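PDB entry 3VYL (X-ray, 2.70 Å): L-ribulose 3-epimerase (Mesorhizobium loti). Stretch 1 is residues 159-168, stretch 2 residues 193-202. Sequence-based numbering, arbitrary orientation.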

ATOM      1  N   THR A 159     -15.131 -16.122   6.593  1.00 30.70           N
ATOM      2  CA  THR A 159     -15.155 -15.197   5.463  1.00 30.72           C
ATOM      3  C   THR A 159     -16.465 -14.400   5.414  1.00 30.91           C
ATOM      4  O   THR A 159     -17.531 -14.932   5.743  1.00 32.34           O
ATOM      5  CB  THR A 159     -14.846 -15.990   4.176  1.00 32.09           C
ATOM      6  OG1 THR A 159     -13.496 -15.712   3.764  1.00 34.05           O
ATOM      7  CG2 THR A 159     -15.799 -15.684   3.039  1.00 32.48           C
ATOM      8  N   ALA A 160     -16.397 -13.119   5.044  1.00 30.64           N
ATOM      9  CA  ALA A 160     -17.614 -12.287   4.968  1.00 29.65           C
ATOM     10  C   ALA A 160     -18.656 -12.883   4.018  1.00 30.06           C
ATOM     11  O   ALA A 160     -19.855 -12.816   4.285  1.00 31.26           O
ATOM     12  CB  ALA A 160     -17.290 -10.861   4.573  1.00 28.32           C
ATOM     13  N   ALA A 161     -18.188 -13.473   2.920  1.00 30.25           N
ATOM     14  CA  ALA A 161     -19.057 -14.174   1.981  1.00 31.09           C
ATOM     15  C   ALA A 161     -19.712 -15.413   2.594  1.00 31.72           C
ATOM     16  O   ALA A 161     -20.864 -15.701   2.295  1.00 32.41           O
ATOM     17  CB  ALA A 161     -18.295 -14.536   0.713  1.00 31.74           C
ATOM     18  N   GLN A 162     -18.986 -16.133   3.452  1.00 33.23           N
ATOM     19  CA  GLN A 162     -19.551 -17.267   4.208  1.00 34.24           C
ATOM     20  C   GLN A 162     -20.686 -16.789   5.096  1.00 35.43           C
ATOM     21  O   GLN A 162     -21.704 -17.471   5.236  1.00 37.49           O
ATOM     22  CB  GLN A 162     -18.501 -17.951   5.087  1.00 31.67           C
ATOM     23  CG  GLN A 162     -17.758 -19.107   4.445  1.00 30.77           C
ATOM     24  CD  GLN A 162     -16.476 -19.462   5.185  1.00 31.09           C
ATOM     25  OE1 GLN A 162     -15.879 -18.620   5.864  1.00 31.28           O
ATOM     26  NE2 GLN A 162     -16.042 -20.710   5.053  1.00 29.73           N
ATOM     27  N   GLY A 163     -20.498 -15.617   5.692  1.00 34.32           N
ATOM     28  CA  GLY A 163     -21.483 -15.055   6.600  1.00 35.44           C
ATOM     29  C   GLY A 163     -22.744 -14.713   5.849  1.00 36.51           C
ATOM     30  O   GLY A 163     -23.830 -15.123   6.247  1.00 38.01           O
ATOM     31  N   LEU A 164     -22.581 -13.965   4.755  1.00 36.60           N
ATOM     32  CA  LEU A 164     -23.667 -13.605   3.835  1.00 33.74           C
ATOM     33  C   LEU A 164     -24.522 -14.812   3.458  1.00 34.09           C
ATOM     34  O   LEU A 164     -25.736 -14.781   3.621  1.00 36.28           O
ATOM     35  CB  LEU A 164     -23.084 -12.953   2.585  1.00 31.70           C
ATOM     36  CG  LEU A 164     -23.038 -11.432   2.391  1.00 31.19           C
ATOM     37  CD1 LEU A 164     -23.363 -10.622   3.642  1.00 30.94           C
ATOM     38  CD2 LEU A 164     -21.696 -11.018   1.812  1.00 29.73           C
ATOM     39  N   ALA A 165     -23.875 -15.870   2.979  1.00 33.36           N
ATOM     40  CA  ALA A 165     -24.536 -17.129   2.653  1.00 34.55           C
ATOM     41  C   ALA A 165     -25.209 -17.724   3.874  1.00 37.05           C
ATOM     42  O   ALA A 165     -26.371 -18.143   3.817  1.00 40.02           O
ATOM     43  CB  ALA A 165     -23.535 -18.124   2.088  1.00 33.11           C
ATOM     44  N   PHE A 166     -24.470 -17.767   4.979  1.00 36.96           N
ATOM     45  CA  PHE A 166     -25.006 -18.293   6.223  1.00 36.07           C
ATOM     46  C   PHE A 166     -26.270 -17.535   6.634  1.00 36.62           C
ATOM     47  O   PHE A 166     -27.290 -18.157   6.904  1.00 36.95           O
ATOM     48  CB  PHE A 166     -23.956 -18.249   7.329  1.00 32.75           C
ATOM     49  CG  PHE A 166     -24.413 -18.859   8.614  1.00 30.97           C
ATOM     50  CD1 PHE A 166     -24.291 -20.233   8.828  1.00 30.74           C
ATOM     51  CD2 PHE A 166     -24.969 -18.070   9.612  1.00 29.44           C
ATOM     52  CE1 PHE A 166     -24.706 -20.804  10.020  1.00 28.62           C
ATOM     53  CE2 PHE A 166     -25.383 -18.636  10.803  1.00 29.62           C
ATOM     54  CZ  PHE A 166     -25.251 -20.005  11.002  1.00 29.66           C
ATOM     55  N   ILE A 167     -26.190 -16.204   6.672  1.00 36.81           N
ATOM     56  CA  ILE A 167     -27.336 -15.362   6.989  1.00 39.06           C
ATOM     57  C   ILE A 167     -28.507 -15.673   6.056  1.00 43.05           C
ATOM     58  O   ILE A 167     -29.641 -15.874   6.510  1.00 44.99           O
ATOM     59  CB  ILE A 167     -26.981 -13.869   6.908  1.00 38.15           C
ATOM     60  CG1 ILE A 167     -26.057 -13.489   8.070  1.00 36.79           C
ATOM     61  CG2 ILE A 167     -28.252 -13.029   6.920  1.00 37.64           C
ATOM     62  CD1 ILE A 167     -25.635 -12.037   8.092  1.00 37.53           C
ATOM     63  N   GLU A 168     -28.207 -15.737   4.760  1.00 45.03           N
ATOM     64  CA  GLU A 168     -29.166 -16.116   3.735  1.00 48.02           C
ATOM     65  C   GLU A 168     -29.930 -17.365   4.167  1.00 48.47           C
ATOM     66  O   GLU A 168     -31.155 -17.387   4.119  1.00 53.33           O
ATOM     67  CB  GLU A 168     -28.419 -16.379   2.430  1.00 52.87           C
ATOM     68  CG  GLU A 168     -29.127 -15.962   1.158  1.00 59.03           C
ATOM     69  CD  GLU A 168     -28.185 -15.971  -0.041  1.00 65.78           C
ATOM     70  OE1 GLU A 168     -28.600 -16.441  -1.130  1.00 67.70           O
ATOM     71  OE2 GLU A 168     -27.023 -15.517   0.108  1.00 66.10           O
TER
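Stretch 2 (193-202) LAIRHAAGKI

Stretch 2 runs alongside stretch 1 as a near-parallel neighbour. Its helical part, 193-197, follows helix 160-168 at 16° between their N-to-C directions, with the axes 10.0 Å apart at closest approach. Small residues mark the start of the contact: the CA atoms of Ala-160 and Ala-194 lie 6.3 Å apart, and the CB of Ala-160 is 4.4 Å from the CB of Ala-194 and 4.2 Å from its backbone O. With methyls alone at this point, backbone and side chain share the packing surface.

One turn on, the contact becomes larger. Leu-164 points toward stretch 2, and both its chi angles fall between wells (-99° and 11°). Its CD2 lies nearer His-197, 3.5 Å from CD2 of that ring, and its CD1 nearer Lys-201, 3.7 Å from CB of that residue, with Ala-198 close to both methyls; Leu-164 CD2 is 4.4 Å from CB of Ala-198. His-197 points its CA-to-CB bond toward stretch 1, and with chi1 t its ring atom CD2 lies 4.2 Å from CB of Ala-161; both neighbours approach the ring obliquely.

Ala-198 is the first residue to leave helical phi/psi, and the chain then folds through a type II turn from Ala-198 to Lys-201, closed by Lys-201 N to Ala-198 O at 2.9 Å. Gly-200 takes phi 67°, a positive value that favours glycine. The turn leaves Lys-201 directed toward the first helix. Its chi1 and chi2 are both m and chi3 is t, and the chain lies along the helix so that its CE is 3.5 Å from CG2 of Ile-167, which is itself m,t. Lysine here contributes aliphatic length.

No hydrogen bond crosses between the stretches. The design rule is close alanines at the start, one leucine filling the middle against His-197, Ala-198 and Lys-201, and Ile-167 meeting the lysine chain at the end.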

ATOM      1  N   LEU A 193     -12.494  -5.008  -0.438  1.00 27.66           N
ATOM      2  CA  LEU A 193     -13.405  -5.732  -1.309  1.00 28.34           C
ATOM      3  C   LEU A 193     -14.459  -6.466  -0.510  1.00 28.79           C
ATOM      4  O   LEU A 193     -15.637  -6.421  -0.857  1.00 31.39           O
ATOM      5  CB  LEU A 193     -12.654  -6.695  -2.218  1.00 27.80           C
ATOM      6  CG  LEU A 193     -12.434  -6.198  -3.644  1.00 27.60           C
ATOM      7  CD1 LEU A 193     -12.332  -4.685  -3.718  1.00 27.11           C
ATOM      8  CD2 LEU A 193     -11.221  -6.865  -4.278  1.00 27.61           C
ATOM      9  N   ALA A 194     -14.033  -7.114   0.572  1.00 28.37           N
ATOM     10  CA  ALA A 194     -14.934  -7.882   1.417  1.00 28.01           C
ATOM     11  C   ALA A 194     -15.951  -6.983   2.130  1.00 27.81           C
ATOM     12  O   ALA A 194     -17.142  -7.329   2.214  1.00 27.27           O
ATOM     13  CB  ALA A 194     -14.147  -8.717   2.408  1.00 28.47           C
ATOM     14  N   ILE A 195     -15.494  -5.834   2.622  1.00 26.19           N
ATOM     15  CA  ILE A 195     -16.416  -4.839   3.157  1.00 28.03           C
ATOM     16  C   ILE A 195     -17.463  -4.430   2.095  1.00 29.88           C
ATOM     17  O   ILE A 195     -18.669  -4.444   2.370  1.00 30.14           O
ATOM     18  CB  ILE A 195     -15.683  -3.594   3.711  1.00 27.72           C
ATOM     19  CG1 ILE A 195     -14.960  -3.942   5.017  1.00 26.95           C
ATOM     20  CG2 ILE A 195     -16.672  -2.447   3.949  1.00 27.43           C
ATOM     21  CD1 ILE A 195     -13.818  -3.010   5.386  1.00 26.21           C
ATOM     22  N   ARG A 196     -17.001  -4.095   0.887  1.00 30.73           N
ATOM     23  CA  ARG A 196     -17.895  -3.678  -0.206  1.00 31.59           C
ATOM     24  C   ARG A 196     -18.908  -4.760  -0.547  1.00 32.52           C
ATOM     25  O   ARG A 196     -20.076  -4.473  -0.834  1.00 32.47           O
ATOM     26  CB  ARG A 196     -17.102  -3.323  -1.461  1.00 30.78           C
ATOM     27  CG  ARG A 196     -16.401  -1.989  -1.376  1.00 30.10           C
ATOM     28  CD  ARG A 196     -15.553  -1.769  -2.609  1.00 30.72           C
ATOM     29  NE  ARG A 196     -14.894  -0.467  -2.573  1.00 31.15           N
ATOM     30  CZ  ARG A 196     -15.416   0.655  -3.059  1.00 29.21           C
ATOM     31  NH1 ARG A 196     -16.609   0.641  -3.620  1.00 29.00           N
ATOM     32  NH2 ARG A 196     -14.739   1.790  -2.968  1.00 29.52           N
ATOM     33  N   HIS A 197     -18.447  -6.002  -0.506  1.00 32.26           N
ATOM     34  CA  HIS A 197     -19.286  -7.141  -0.813  1.00 34.19           C
ATOM     35  C   HIS A 197     -20.369  -7.348   0.210  1.00 35.15           C
ATOM     36  O   HIS A 197     -21.401  -7.927  -0.097  1.00 36.45           O
ATOM     37  CB  HIS A 197     -18.410  -8.376  -0.927  1.00 35.20           C
ATOM     38  CG  HIS A 197     -19.132  -9.594  -1.429  1.00 36.07           C
ATOM     39  ND1 HIS A 197     -19.673  -9.656  -2.661  1.00 37.57           N
ATOM     40  CD2 HIS A 197     -19.375 -10.828  -0.825  1.00 36.30           C
ATOM     41  CE1 HIS A 197     -20.248 -10.865  -2.837  1.00 37.75           C
ATOM     42  NE2 HIS A 197     -20.067 -11.580  -1.709  1.00 38.40           N
ATOM     43  N   ALA A 198     -20.146  -6.860   1.432  1.00 37.65           N
ATOM     44  CA  ALA A 198     -21.046  -7.093   2.575  1.00 37.36           C
ATOM     45  C   ALA A 198     -22.006  -5.929   2.872  1.00 39.21           C
ATOM     46  O   ALA A 198     -22.709  -5.947   3.885  1.00 40.54           O
ATOM     47  CB  ALA A 198     -20.224  -7.424   3.813  1.00 35.83           C
ATOM     48  N   ALA A 199     -22.026  -4.927   1.991  1.00 40.25           N
ATOM     49  CA  ALA A 199     -22.848  -3.721   2.152  1.00 39.31           C
ATOM     50  C   ALA A 199     -24.280  -4.008   2.588  1.00 41.41           C
ATOM     51  O   ALA A 199     -24.950  -4.889   2.030  1.00 42.58           O
ATOM     52  CB  ALA A 199     -22.852  -2.920   0.865  1.00 37.42           C
ATOM     53  N   GLY A 200     -24.733  -3.268   3.598  1.00 42.00           N
ATOM     54  CA  GLY A 200     -26.079  -3.422   4.152  1.00 42.58           C
ATOM     55  C   GLY A 200     -26.341  -4.736   4.876  1.00 43.48           C
ATOM     56  O   GLY A 200     -27.489  -5.108   5.126  1.00 46.26           O
ATOM     57  N   LYS A 201     -25.278  -5.456   5.197  1.00 41.20           N
ATOM     58  CA  LYS A 201     -25.405  -6.632   6.036  1.00 39.30           C
ATOM     59  C   LYS A 201     -24.398  -6.574   7.186  1.00 37.05           C
ATOM     60  O   LYS A 201     -24.224  -7.541   7.914  1.00 35.91           O
ATOM     61  CB  LYS A 201     -25.269  -7.917   5.203  1.00 40.59           C
ATOM     62  CG  LYS A 201     -26.577  -8.450   4.617  1.00 40.94           C
ATOM     63  CD  LYS A 201     -27.515  -8.965   5.711  1.00 41.73           C
ATOM     64  CE  LYS A 201     -28.495 -10.018   5.208  1.00 41.10           C
ATOM     65  NZ  LYS A 201     -29.774  -9.455   4.696  1.00 41.71           N
ATOM     66  N   ILE A 202     -23.748  -5.422   7.344  1.00 34.80           N
ATOM     67  CA  ILE A 202     -22.781  -5.229   8.412  1.00 32.52           C
ATOM     68  C   ILE A 202     -23.418  -4.545   9.613  1.00 32.09           C
ATOM     69  O   ILE A 202     -23.820  -3.385   9.532  1.00 32.32           O
ATOM     70  CB  ILE A 202     -21.553  -4.401   7.967  1.00 30.22           C
ATOM     71  CG1 ILE A 202     -20.946  -4.959   6.678  1.00 29.83           C
ATOM     72  CG2 ILE A 202     -20.510  -4.390   9.076  1.00 29.89           C
ATOM     73  CD1 ILE A 202     -19.948  -4.029   6.012  1.00 28.65           C
TER